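Local coordinates for mandelate racemase/muconate lactonizing enzyme family protein (Roseovarius sp. TM1035, PDB 3T9P) that is probably an isomerase or related enzyme of the mandelate racemase/muconate lactonizing enzyme family, with its substrate not established, at residues Lys202-Pro212 and Asn225-Tyr236; Arg246-Glu257 and Gly272-Tyr283. One frame throughout, in Å; residues are numbered along the deposited sequence.

Interaction 1: Lys202-Pro212 and Asn225-Tyr236; sequences KLVDGNSCYSP and NGIGHFEEPCPY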
loop_
_atom_site.group_PDB
_atom_site.type_symbol
_atom_site.label_atom_id
_atom_site.label_comp_id
_atom_site.label_asym_id
_atom_site.label_seq_id
_atom_site.Cartn_x
_atom_site.Cartn_y
_atom_site.Cartn_z
ATOM N N LYS A 202 16.488 -23.665 -15.326
ATOM C CA LYS A 202 15.106 -23.935 -14.867
ATOM C C LYS A 202 14.795 -23.119 -13.649
ATOM O O LYS A 202 15.631 -22.982 -12.763
ATOM C CB LYS A 202 14.996 -25.445 -14.600
ATOM C CG LYS A 202 15.178 -26.209 -16.009
ATOM C CD LYS A 202 15.354 -27.695 -15.639
ATOM C CE LYS A 202 16.354 -28.424 -16.475
ATOM N NZ LYS A 202 17.431 -28.786 -15.449
ATOM N N LEU A 203 13.559 -22.606 -13.604
ATOM C CA LEU A 203 13.160 -21.718 -12.541
ATOM C C LEU A 203 11.783 -22.228 -12.158
ATOM O O LEU A 203 11.017 -22.726 -13.005
ATOM C CB LEU A 203 12.980 -20.280 -13.099
ATOM C CG LEU A 203 14.187 -19.536 -13.656
ATOM C CD1 LEU A 203 14.543 -19.951 -15.101
ATOM C CD2 LEU A 203 13.984 -17.996 -13.640
ATOM N N VAL A 204 11.419 -22.100 -10.911
ATOM C CA VAL A 204 10.018 -22.266 -10.484
ATOM C C VAL A 204 9.579 -21.190 -9.492
ATOM O O VAL A 204 10.409 -20.577 -8.903
ATOM C CB VAL A 204 9.642 -23.650 -9.977
ATOM C CG1 VAL A 204 9.970 -24.711 -10.962
ATOM C CG2 VAL A 204 10.200 -23.871 -8.680
ATOM N N ASP A 205 8.268 -20.967 -9.400
ATOM C CA ASP A 205 7.711 -20.008 -8.501
ATOM C C ASP A 205 6.665 -20.683 -7.654
ATOM O O ASP A 205 5.786 -21.352 -8.148
ATOM C CB ASP A 205 7.160 -18.806 -9.297
ATOM C CG ASP A 205 6.777 -17.617 -8.454
ATOM O OD1 ASP A 205 6.614 -17.671 -7.251
ATOM O OD2 ASP A 205 6.638 -16.600 -9.084
ATOM N N GLY A 206 6.811 -20.491 -6.373
ATOM C CA GLY A 206 5.877 -20.990 -5.422
ATOM C C GLY A 206 4.769 -20.009 -5.060
ATOM O O GLY A 206 3.927 -20.325 -4.317
ATOM N N ASN A 207 4.831 -18.805 -5.577
ATOM C CA ASN A 207 3.840 -17.751 -5.220
ATOM C C ASN A 207 3.254 -17.827 -3.804
ATOM O O ASN A 207 2.026 -17.871 -3.655
ATOM C CB ASN A 207 2.712 -17.700 -6.293
ATOM C CG ASN A 207 3.266 -17.317 -7.633
ATOM O OD1 ASN A 207 3.551 -18.182 -8.465
ATOM N ND2 ASN A 207 3.453 -16.023 -7.857
ATOM N N SER A 208 4.137 -17.810 -2.799
ATOM C CA SER A 208 3.764 -17.627 -1.405
ATOM C C SER A 208 3.126 -18.857 -0.771
ATOM O O SER A 208 2.430 -18.744 0.253
ATOM C CB SER A 208 2.871 -16.357 -1.156
ATOM O OG SER A 208 3.566 -15.114 -1.310
ATOM N N CYS A 209 3.214 -19.998 -1.429
ATOM C CA CYS A 209 2.502 -21.174 -0.943
ATOM C C CYS A 209 2.981 -21.710 0.431
ATOM O O CYS A 209 2.146 -22.100 1.287
ATOM C CB CYS A 209 2.648 -22.325 -1.956
ATOM S SG CYS A 209 1.600 -23.838 -1.553
ATOM N N TYR A 210 4.297 -21.849 0.621
ATOM C CA TYR A 210 4.778 -22.815 1.619
ATOM C C TYR A 210 5.209 -22.259 2.943
ATOM O O TYR A 210 5.750 -21.159 3.022
ATOM C CB TYR A 210 6.000 -23.578 1.061
ATOM C CG TYR A 210 5.714 -24.326 -0.150
ATOM C CD1 TYR A 210 4.875 -25.459 -0.086
ATOM C CD2 TYR A 210 6.242 -23.963 -1.355
ATOM C CE1 TYR A 210 4.609 -26.174 -1.218
ATOM C CE2 TYR A 210 5.962 -24.686 -2.522
ATOM C CZ TYR A 210 5.165 -25.801 -2.438
ATOM O OH TYR A 210 4.884 -26.591 -3.561
ATOM N N SER A 211 5.136 -23.083 3.997
ATOM C CA SER A 211 5.833 -22.767 5.243
ATOM C C SER A 211 7.339 -23.106 5.009
ATOM O O SER A 211 7.648 -23.834 4.091
ATOM C CB SER A 211 5.302 -23.644 6.425
ATOM O OG SER A 211 5.525 -25.003 6.056
ATOM N N PRO A 212 8.262 -22.583 5.838
ATOM C CA PRO A 212 9.675 -22.844 5.490
ATOM C C PRO A 212 10.072 -24.344 5.422
ATOM O O PRO A 212 10.809 -24.731 4.512
ATOM C CB PRO A 212 10.452 -22.128 6.563
ATOM C CG PRO A 212 9.503 -21.217 7.223
ATOM C CD PRO A 212 8.142 -21.750 7.033
ATOM N N ASN A 225 16.436 -32.081 -9.408
ATOM C CA ASN A 225 16.135 -31.850 -10.789
ATOM C C ASN A 225 16.847 -30.702 -11.550
ATOM O O ASN A 225 16.447 -30.356 -12.684
ATOM C CB ASN A 225 14.601 -31.691 -10.876
ATOM C CG ASN A 225 13.928 -33.001 -10.603
ATOM O OD1 ASN A 225 13.574 -33.325 -9.455
ATOM N ND2 ASN A 225 13.890 -33.830 -11.635
ATOM N N GLY A 226 17.852 -30.122 -10.932
ATOM C CA GLY A 226 18.705 -29.088 -11.582
ATOM C C GLY A 226 18.050 -27.702 -11.668
ATOM O O GLY A 226 18.388 -26.980 -12.550
ATOM N N ILE A 227 17.084 -27.371 -10.784
ATOM C CA ILE A 227 16.330 -26.090 -10.833
ATOM C C ILE A 227 17.112 -25.178 -9.950
ATOM O O ILE A 227 17.293 -25.448 -8.744
ATOM C CB ILE A 227 14.858 -26.195 -10.268
ATOM C CG1 ILE A 227 13.946 -27.242 -10.938
ATOM C CG2 ILE A 227 14.215 -24.839 -10.126
ATOM C CD1 ILE A 227 14.064 -27.431 -12.309
ATOM N N GLY A 228 17.576 -24.081 -10.522
ATOM C CA GLY A 228 18.533 -23.186 -9.849
ATOM C C GLY A 228 17.951 -21.913 -9.263
ATOM O O GLY A 228 18.686 -21.137 -8.680
ATOM N N HIS A 229 16.600 -21.742 -9.412
ATOM C CA HIS A 229 15.874 -20.506 -9.012
ATOM C C HIS A 229 14.524 -20.899 -8.377
ATOM O O HIS A 229 13.715 -21.566 -9.016
ATOM C CB HIS A 229 15.700 -19.637 -10.318
ATOM C CG HIS A 229 15.019 -18.343 -10.166
ATOM N ND1 HIS A 229 13.659 -18.236 -9.877
ATOM C CD2 HIS A 229 15.452 -17.076 -10.417
ATOM C CE1 HIS A 229 13.305 -16.956 -9.928
ATOM N NE2 HIS A 229 14.372 -16.237 -10.251
ATOM N N PHE A 230 14.330 -20.549 -7.104
ATOM C CA PHE A 230 13.077 -20.892 -6.416
ATOM C C PHE A 230 12.469 -19.552 -5.972
ATOM O O PHE A 230 12.917 -18.916 -5.066
ATOM C CB PHE A 230 13.344 -21.801 -5.209
ATOM C CG PHE A 230 12.122 -22.372 -4.552
ATOM C CD1 PHE A 230 10.831 -22.156 -5.065
ATOM C CD2 PHE A 230 12.289 -23.148 -3.358
ATOM C CE1 PHE A 230 9.682 -22.755 -4.410
ATOM C CE2 PHE A 230 11.215 -23.759 -2.720
ATOM C CZ PHE A 230 9.867 -23.615 -3.218
ATOM N N GLU A 231 11.506 -19.091 -6.718
ATOM C CA GLU A 231 10.859 -17.786 -6.426
ATOM C C GLU A 231 9.702 -17.871 -5.430
ATOM O O GLU A 231 8.941 -18.836 -5.421
ATOM C CB GLU A 231 10.399 -17.252 -7.743
ATOM C CG GLU A 231 9.726 -15.871 -7.692
ATOM C CD GLU A 231 9.718 -15.265 -9.133
ATOM O OE1 GLU A 231 10.561 -15.715 -10.025
ATOM O OE2 GLU A 231 8.970 -14.268 -9.326
ATOM N N GLU A 232 9.650 -16.864 -4.561
ATOM C CA GLU A 232 8.659 -16.609 -3.523
ATOM C C GLU A 232 8.148 -17.926 -2.938
ATOM O O GLU A 232 6.942 -18.271 -3.004
ATOM C CB GLU A 232 7.522 -15.710 -4.051
ATOM C CG GLU A 232 6.501 -15.239 -3.085
ATOM C CD GLU A 232 5.526 -14.390 -3.850
ATOM O OE1 GLU A 232 6.045 -13.549 -4.663
ATOM O OE2 GLU A 232 4.298 -14.615 -3.672
ATOM N N PRO A 233 9.072 -18.669 -2.302
ATOM C CA PRO A 233 8.680 -19.977 -1.747
ATOM C C PRO A 233 7.694 -19.856 -0.517
ATOM O O PRO A 233 6.849 -20.723 -0.393
ATOM C CB PRO A 233 10.042 -20.590 -1.283
ATOM C CG PRO A 233 10.886 -19.355 -0.904
ATOM C CD PRO A 233 10.513 -18.381 -2.115
ATOM N N CYS A 234 7.804 -18.791 0.300
ATOM C CA CYS A 234 6.997 -18.535 1.455
ATOM C C CYS A 234 6.128 -17.270 1.214
ATOM O O CYS A 234 6.469 -16.457 0.321
ATOM C CB CYS A 234 7.916 -18.241 2.649
ATOM S SG CYS A 234 8.948 -19.818 2.970
ATOM N N PRO A 235 5.043 -17.109 2.036
ATOM C CA PRO A 235 4.320 -15.788 1.954
ATOM C C PRO A 235 5.364 -14.659 1.891
ATOM O O PRO A 235 6.308 -14.567 2.744
ATOM C CB PRO A 235 3.490 -15.756 3.246
ATOM C CG PRO A 235 3.132 -17.252 3.482
ATOM C CD PRO A 235 4.553 -17.892 3.201
ATOM N N TYR A 236 5.225 -13.795 0.872
ATOM C CA TYR A 236 6.239 -12.795 0.624
ATOM C C TYR A 236 6.403 -11.802 1.751
ATOM O O TYR A 236 7.509 -11.198 1.887
ATOM C CB TYR A 236 6.009 -12.065 -0.729
ATOM C CG TYR A 236 4.810 -11.156 -0.765
ATOM C CD1 TYR A 236 4.872 -9.891 -0.172
ATOM C CD2 TYR A 236 3.590 -11.579 -1.366
ATOM C CE1 TYR A 236 3.811 -9.003 -0.216
ATOM C CE2 TYR A 236 2.493 -10.701 -1.434
ATOM C CZ TYR A 236 2.619 -9.402 -0.868
ATOM O OH TYR A 236 1.572 -8.516 -0.856
HETATM O O HOH W 1 18.559 -24.425 -13.683
HETATM O O HOH W 2 6.488 -14.464 -7.296
HETATM O O HOH W 3 2.942 -14.060 -5.862
#
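Ser208 OG is gripped from two directions, donating to Glu232 OE2 at 2.5 Å and accepting from the backbone N of Tyr236 at 3.0 Å. The bonds lie just past the C-terminal ends of two parallel strands of the enolase-type barrel, 201-205 and 229-231, joined in a beta-alpha-beta unit by helix 212-224. Glu232 reaches the hydroxyl with CG anti to its backbone N (chi1 -174°) and the rest of the chain extended; Ser208 OG approaches on the anti side of the carboxylate, 32° out of its plane. Ser208 N also donates to Glu232 O. Between the strands, Glu231 N meets Val204 O at 2.9 Å, in the carbonyl plane, and Gly206 N returns a bond to Glu231 O. On one face of this sheet, Leu203 CD2 sits over the centre of the His229 ring, 3.6 Å from its centroid, a CH-pi contact; on the other, Val204 CG2 packs against Phe230 CD1. Asp205 and Glu231 cross at a slant, their carboxylate planes 30° apart and Asp205 OD2 3.3 Å from Glu231 OE2; salt bridges from Arg169 to Asp205 and Lys167 to Glu231 probably offset the closeness of the two carboxylates. Asp205 OD1 accepts from Asn207 N at 2.7 Å, an Asx turn. Replacing Asp205 by alanine is likely to leave Arg169 without this salt-bridge mate and Asn207 N without its Asx-turn acceptor. Asn207 OD1 accepts from Arg169, while a water joins Asn207 ND2 to Glu232 OE2, 2.6 Å from that oxygen.

Interaction 2: Arg246-Glu257 and Gly272-Tyr283; sequences RAALLLDVAGGE and GAVDIVQPDVMY. With FMT (formic acid), chain E.
Arg246 and Asp275 form a salt bridge, NE to OD1 at 2.8 Å, where the end of helix 239-248 meets the loop leading into strand 276-277. The contact spans a beta-alpha-beta unit of the barrel, strand 252-255, helix 262-270 and strand 276-277, with Ala254 beside Ile276 in parallel register. The arginine chain runs extended from CG to NE, bringing its guanidinium edge to Asp275 OD1; the oxygen lies in the guanidinium plane, yet NE stands well above the carboxylate plane, the two planes being 71° apart. Val274 O sits over the centre of one guanidinium face, NH1 donates to Gly272 O at 3.0 Å, and a water joins NH2 to Asp275 OD1. The other oxygen, OD2, uses its anti lone pair for Val253 N at 2.9 Å. Val253 O in turn accepts from both Asp275 N, at 2.7 Å, and Ile276 N, so the aspartate is tied to the strand through its side chain and its backbone.

At the far end Glu257 lies alongside Tyr283, carboxylate and ring planes 28° apart. Its OE2 is salt-bridged to Lys94 of the second subunit and lies 2.6 Å from O2 of a formic acid, which probably came from the crystallisation liquor. Asp280 caps the following helix by accepting from Tyr283 N, while its other oxygen accepts from His307, an arrangement consistent with the Asp-His dyad of mandelate racemase. Tyr283 OH donates to formic acid O2, 2.6 Å away, and that oxygen lies in the plane of the ring at its edge.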
loop_
_atom_site.group_PDB
_atom_site.type_symbol
_atom_site.label_atom_id
_atom_site.label_comp_id
_atom_site.label_asym_id
_atom_site.label_seq_id
_atom_site.Cartn_x
_atom_site.Cartn_y
_atom_site.Cartn_z
ATOM N N ARG A 246 16.196 -19.622 2.094
ATOM C CA ARG A 246 17.419 -19.178 1.462
ATOM C C ARG A 246 18.678 -19.712 2.215
ATOM O O ARG A 246 19.705 -20.137 1.580
ATOM C CB ARG A 246 17.539 -17.674 1.510
ATOM C CG ARG A 246 18.747 -17.192 0.666
ATOM C CD ARG A 246 19.249 -15.847 1.259
ATOM N NE ARG A 246 20.301 -15.301 0.470
ATOM C CZ ARG A 246 21.015 -14.237 0.808
ATOM N NH1 ARG A 246 20.738 -13.562 1.917
ATOM N NH2 ARG A 246 22.015 -13.849 0.038
ATOM N N ALA A 247 18.590 -19.710 3.539
ATOM C CA ALA A 247 19.747 -20.265 4.310
ATOM C C ALA A 247 19.989 -21.791 4.143
ATOM O O ALA A 247 21.142 -22.270 4.078
ATOM C CB ALA A 247 19.650 -19.859 5.797
ATOM N N ALA A 248 18.938 -22.551 3.983
ATOM C CA ALA A 248 19.037 -23.987 3.851
ATOM C C ALA A 248 19.253 -24.489 2.411
ATOM O O ALA A 248 19.740 -25.618 2.224
ATOM C CB ALA A 248 17.808 -24.672 4.502
ATOM N N LEU A 249 18.977 -23.688 1.381
ATOM C CA LEU A 249 19.098 -24.244 0.016
ATOM C C LEU A 249 20.280 -23.690 -0.658
ATOM O O LEU A 249 20.758 -22.532 -0.363
ATOM C CB LEU A 249 17.836 -23.916 -0.846
ATOM C CG LEU A 249 16.548 -24.556 -0.263
ATOM C CD1 LEU A 249 15.309 -24.267 -1.195
ATOM C CD2 LEU A 249 16.542 -26.127 -0.157
ATOM N N LEU A 250 20.784 -24.482 -1.596
ATOM C CA LEU A 250 21.881 -23.989 -2.349
ATOM C C LEU A 250 21.386 -23.282 -3.522
ATOM O O LEU A 250 22.171 -22.554 -4.112
ATOM C CB LEU A 250 22.794 -25.168 -2.828
ATOM C CG LEU A 250 23.447 -25.795 -1.607
ATOM C CD1 LEU A 250 24.108 -27.003 -2.148
ATOM C CD2 LEU A 250 24.456 -24.953 -0.985
ATOM N N LEU A 251 20.146 -23.579 -4.001
ATOM C CA LEU A 251 19.696 -22.855 -5.209
ATOM C C LEU A 251 19.442 -21.390 -4.771
ATOM O O LEU A 251 19.542 -21.087 -3.617
ATOM C CB LEU A 251 18.475 -23.525 -5.895
ATOM C CG LEU A 251 17.368 -23.937 -4.923
ATOM C CD1 LEU A 251 16.793 -22.722 -4.195
ATOM C CD2 LEU A 251 16.209 -24.649 -5.707
ATOM N N ASP A 252 19.179 -20.480 -5.719
ATOM C CA ASP A 252 18.887 -19.039 -5.455
ATOM C C ASP A 252 17.388 -18.912 -5.096
ATOM O O ASP A 252 16.513 -19.381 -5.839
ATOM C CB ASP A 252 19.199 -18.237 -6.737
ATOM C CG ASP A 252 20.758 -18.140 -7.062
ATOM O OD1 ASP A 252 21.578 -18.172 -6.077
ATOM O OD2 ASP A 252 21.129 -18.002 -8.280
ATOM N N VAL A 253 17.112 -18.345 -3.943
ATOM C CA VAL A 253 15.767 -17.966 -3.571
ATOM C C VAL A 253 15.619 -16.503 -4.032
ATOM O O VAL A 253 16.545 -15.668 -3.794
ATOM C CB VAL A 253 15.543 -18.165 -2.087
ATOM C CG1 VAL A 253 14.163 -17.559 -1.581
ATOM C CG2 VAL A 253 15.654 -19.664 -1.748
ATOM N N ALA A 254 14.533 -16.220 -4.811
ATOM C CA ALA A 254 14.348 -14.893 -5.475
ATOM C C ALA A 254 12.975 -14.374 -4.965
ATOM O O ALA A 254 12.077 -15.182 -4.599
ATOM C CB ALA A 254 14.324 -15.027 -6.926
ATOM N N GLY A 255 12.795 -13.055 -4.952
ATOM C CA GLY A 255 11.559 -12.519 -4.482
ATOM C C GLY A 255 11.499 -11.006 -4.591
ATOM O O GLY A 255 12.530 -10.356 -4.898
ATOM N N GLY A 256 10.285 -10.469 -4.451
ATOM C CA GLY A 256 10.052 -9.008 -4.333
ATOM C C GLY A 256 8.994 -8.444 -5.287
ATOM O O GLY A 256 8.761 -7.268 -5.289
ATOM N N GLU A 257 8.435 -9.269 -6.164
ATOM C CA GLU A 257 7.380 -8.861 -7.138
ATOM C C GLU A 257 6.373 -7.913 -6.529
ATOM O O GLU A 257 6.022 -6.892 -7.172
ATOM C CB GLU A 257 6.633 -10.134 -7.674
ATOM C CG GLU A 257 5.319 -9.867 -8.394
ATOM C CD GLU A 257 4.498 -11.148 -8.826
ATOM O OE1 GLU A 257 4.682 -12.243 -8.255
ATOM O OE2 GLU A 257 3.574 -10.977 -9.713
ATOM N N GLY A 272 18.212 -10.677 5.039
ATOM C CA GLY A 272 18.834 -11.564 4.090
ATOM C C GLY A 272 17.865 -12.575 3.531
ATOM O O GLY A 272 18.162 -13.714 3.485
ATOM N N ALA A 273 16.675 -12.129 3.187
ATOM C CA ALA A 273 15.646 -12.994 2.659
ATOM C C ALA A 273 15.918 -13.680 1.302
ATOM O O ALA A 273 15.538 -14.784 1.103
ATOM C CB ALA A 273 14.304 -12.325 2.662
ATOM N N VAL A 274 16.547 -12.973 0.392
ATOM C CA VAL A 274 16.710 -13.451 -0.947
ATOM C C VAL A 274 18.131 -13.401 -1.505
ATOM O O VAL A 274 18.893 -12.562 -1.156
ATOM C CB VAL A 274 15.784 -12.671 -1.876
ATOM C CG1 VAL A 274 14.340 -12.813 -1.425
ATOM C CG2 VAL A 274 16.167 -11.233 -1.886
ATOM N N ASP A 275 18.433 -14.313 -2.399
ATOM C CA ASP A 275 19.632 -14.243 -3.205
ATOM C C ASP A 275 19.497 -13.303 -4.444
ATOM O O ASP A 275 20.523 -12.778 -4.997
ATOM C CB ASP A 275 19.870 -15.617 -3.730
ATOM C CG ASP A 275 20.200 -16.583 -2.645
ATOM O OD1 ASP A 275 21.205 -16.348 -1.950
ATOM O OD2 ASP A 275 19.516 -17.620 -2.528
ATOM N N ILE A 276 18.233 -13.113 -4.928
ATOM C CA ILE A 276 17.971 -12.363 -6.193
ATOM C C ILE A 276 16.714 -11.491 -5.998
ATOM O O ILE A 276 15.732 -11.994 -5.465
ATOM C CB ILE A 276 17.672 -13.309 -7.352
ATOM C CG1 ILE A 276 18.873 -14.242 -7.666
ATOM C CG2 ILE A 276 17.180 -12.526 -8.569
ATOM C CD1 ILE A 276 18.631 -15.319 -8.640
ATOM N N VAL A 277 16.785 -10.187 -6.305
ATOM C CA VAL A 277 15.621 -9.264 -6.037
ATOM C C VAL A 277 14.841 -9.140 -7.355
ATOM O O VAL A 277 15.461 -9.183 -8.411
ATOM C CB VAL A 277 16.006 -7.818 -5.537
ATOM C CG1 VAL A 277 16.793 -7.917 -4.114
ATOM C CG2 VAL A 277 16.795 -7.092 -6.530
ATOM N N GLN A 278 13.512 -8.957 -7.262
ATOM C CA GLN A 278 12.662 -9.102 -8.467
ATOM C C GLN A 278 11.607 -8.050 -8.422
ATOM O O GLN A 278 10.436 -8.406 -8.411
ATOM C CB GLN A 278 11.950 -10.492 -8.408
ATOM C CG GLN A 278 12.974 -11.583 -8.486
ATOM C CD GLN A 278 12.396 -12.878 -8.904
ATOM O OE1 GLN A 278 11.668 -13.468 -8.094
ATOM N NE2 GLN A 278 12.770 -13.386 -10.145
ATOM N N PRO A 279 12.004 -6.741 -8.390
ATOM C CA PRO A 279 10.969 -5.699 -8.418
ATOM C C PRO A 279 10.203 -5.837 -9.753
ATOM O O PRO A 279 10.768 -6.376 -10.754
ATOM C CB PRO A 279 11.803 -4.359 -8.469
ATOM C CG PRO A 279 13.101 -4.748 -9.130
ATOM C CD PRO A 279 13.366 -6.195 -8.570
ATOM N N ASP A 280 9.041 -5.238 -9.814
ATOM C CA ASP A 280 8.270 -5.153 -11.023
ATOM C C ASP A 280 8.153 -3.690 -11.307
ATOM O O ASP A 280 7.672 -2.937 -10.462
ATOM C CB ASP A 280 6.846 -5.777 -10.761
ATOM C CG ASP A 280 5.883 -5.636 -11.986
ATOM O OD1 ASP A 280 5.457 -4.527 -12.289
ATOM O OD2 ASP A 280 5.588 -6.686 -12.617
ATOM N N VAL A 281 8.550 -3.274 -12.518
ATOM C CA VAL A 281 8.635 -1.810 -12.830
ATOM C C VAL A 281 7.269 -1.101 -12.499
ATOM O O VAL A 281 7.180 0.042 -11.940
ATOM C CB VAL A 281 9.110 -1.614 -14.309
ATOM C CG1 VAL A 281 8.946 -0.098 -14.745
ATOM C CG2 VAL A 281 10.499 -2.001 -14.405
ATOM N N MET A 282 6.200 -1.752 -12.915
ATOM C CA MET A 282 4.848 -1.119 -12.889
ATOM C C MET A 282 4.306 -1.177 -11.451
ATOM O O MET A 282 3.652 -0.246 -11.061
ATOM C CB MET A 282 3.817 -1.896 -13.776
ATOM C CG MET A 282 3.870 -1.567 -15.221
ATOM S SD MET A 282 5.392 -0.910 -16.004
ATOM C CE MET A 282 4.662 -0.166 -17.499
ATOM N N TYR A 283 4.549 -2.244 -10.660
ATOM C CA TYR A 283 4.089 -2.206 -9.262
ATOM C C TYR A 283 4.937 -1.268 -8.402
ATOM O O TYR A 283 4.535 -0.849 -7.295
ATOM C CB TYR A 283 4.151 -3.620 -8.631
ATOM C CG TYR A 283 3.269 -4.639 -9.253
ATOM C CD1 TYR A 283 2.010 -4.299 -9.733
ATOM C CD2 TYR A 283 3.660 -6.007 -9.277
ATOM C CE1 TYR A 283 1.125 -5.294 -10.286
ATOM C CE2 TYR A 283 2.821 -6.994 -9.772
ATOM C CZ TYR A 283 1.552 -6.618 -10.281
ATOM O OH TYR A 283 0.748 -7.585 -10.775
HETATM C C FMT E . 1.347 -10.495 -12.266
HETATM O O1 FMT E . 0.430 -11.391 -12.298
HETATM O O2 FMT E . 1.773 -9.968 -11.226
HETATM O O HOH W 4 23.105 -14.645 -2.168
HETATM O O HOH W 5 7.789 -4.629 -7.272
#

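Interactions 1 and 2 each join the two strands of a beta-alpha-beta unit, and the units follow one another along the barrel wall, contact centres about 9 Å apart. Strand 229-231 of the first adjoins strand 252-255 of the second: Phe230 N lies 2.8 Å from Asp252 O and Glu232 N 3.0 Å from Ala254 O, both probable hydrogen bonds. The C-terminal strand ends gather Asp205, Glu231 and Glu257, Glu231 OE2 4.9 Å from Glu257 OE1; these positions match the metal-binding acids of enolase-superfamily relatives, consistent with an active site here. Leu93 of the second subunit packs on Ser208 and Glu232 in interaction 1, and its Lys94 also hydrogen-bonds the formic acid beside Glu257 in interaction 2.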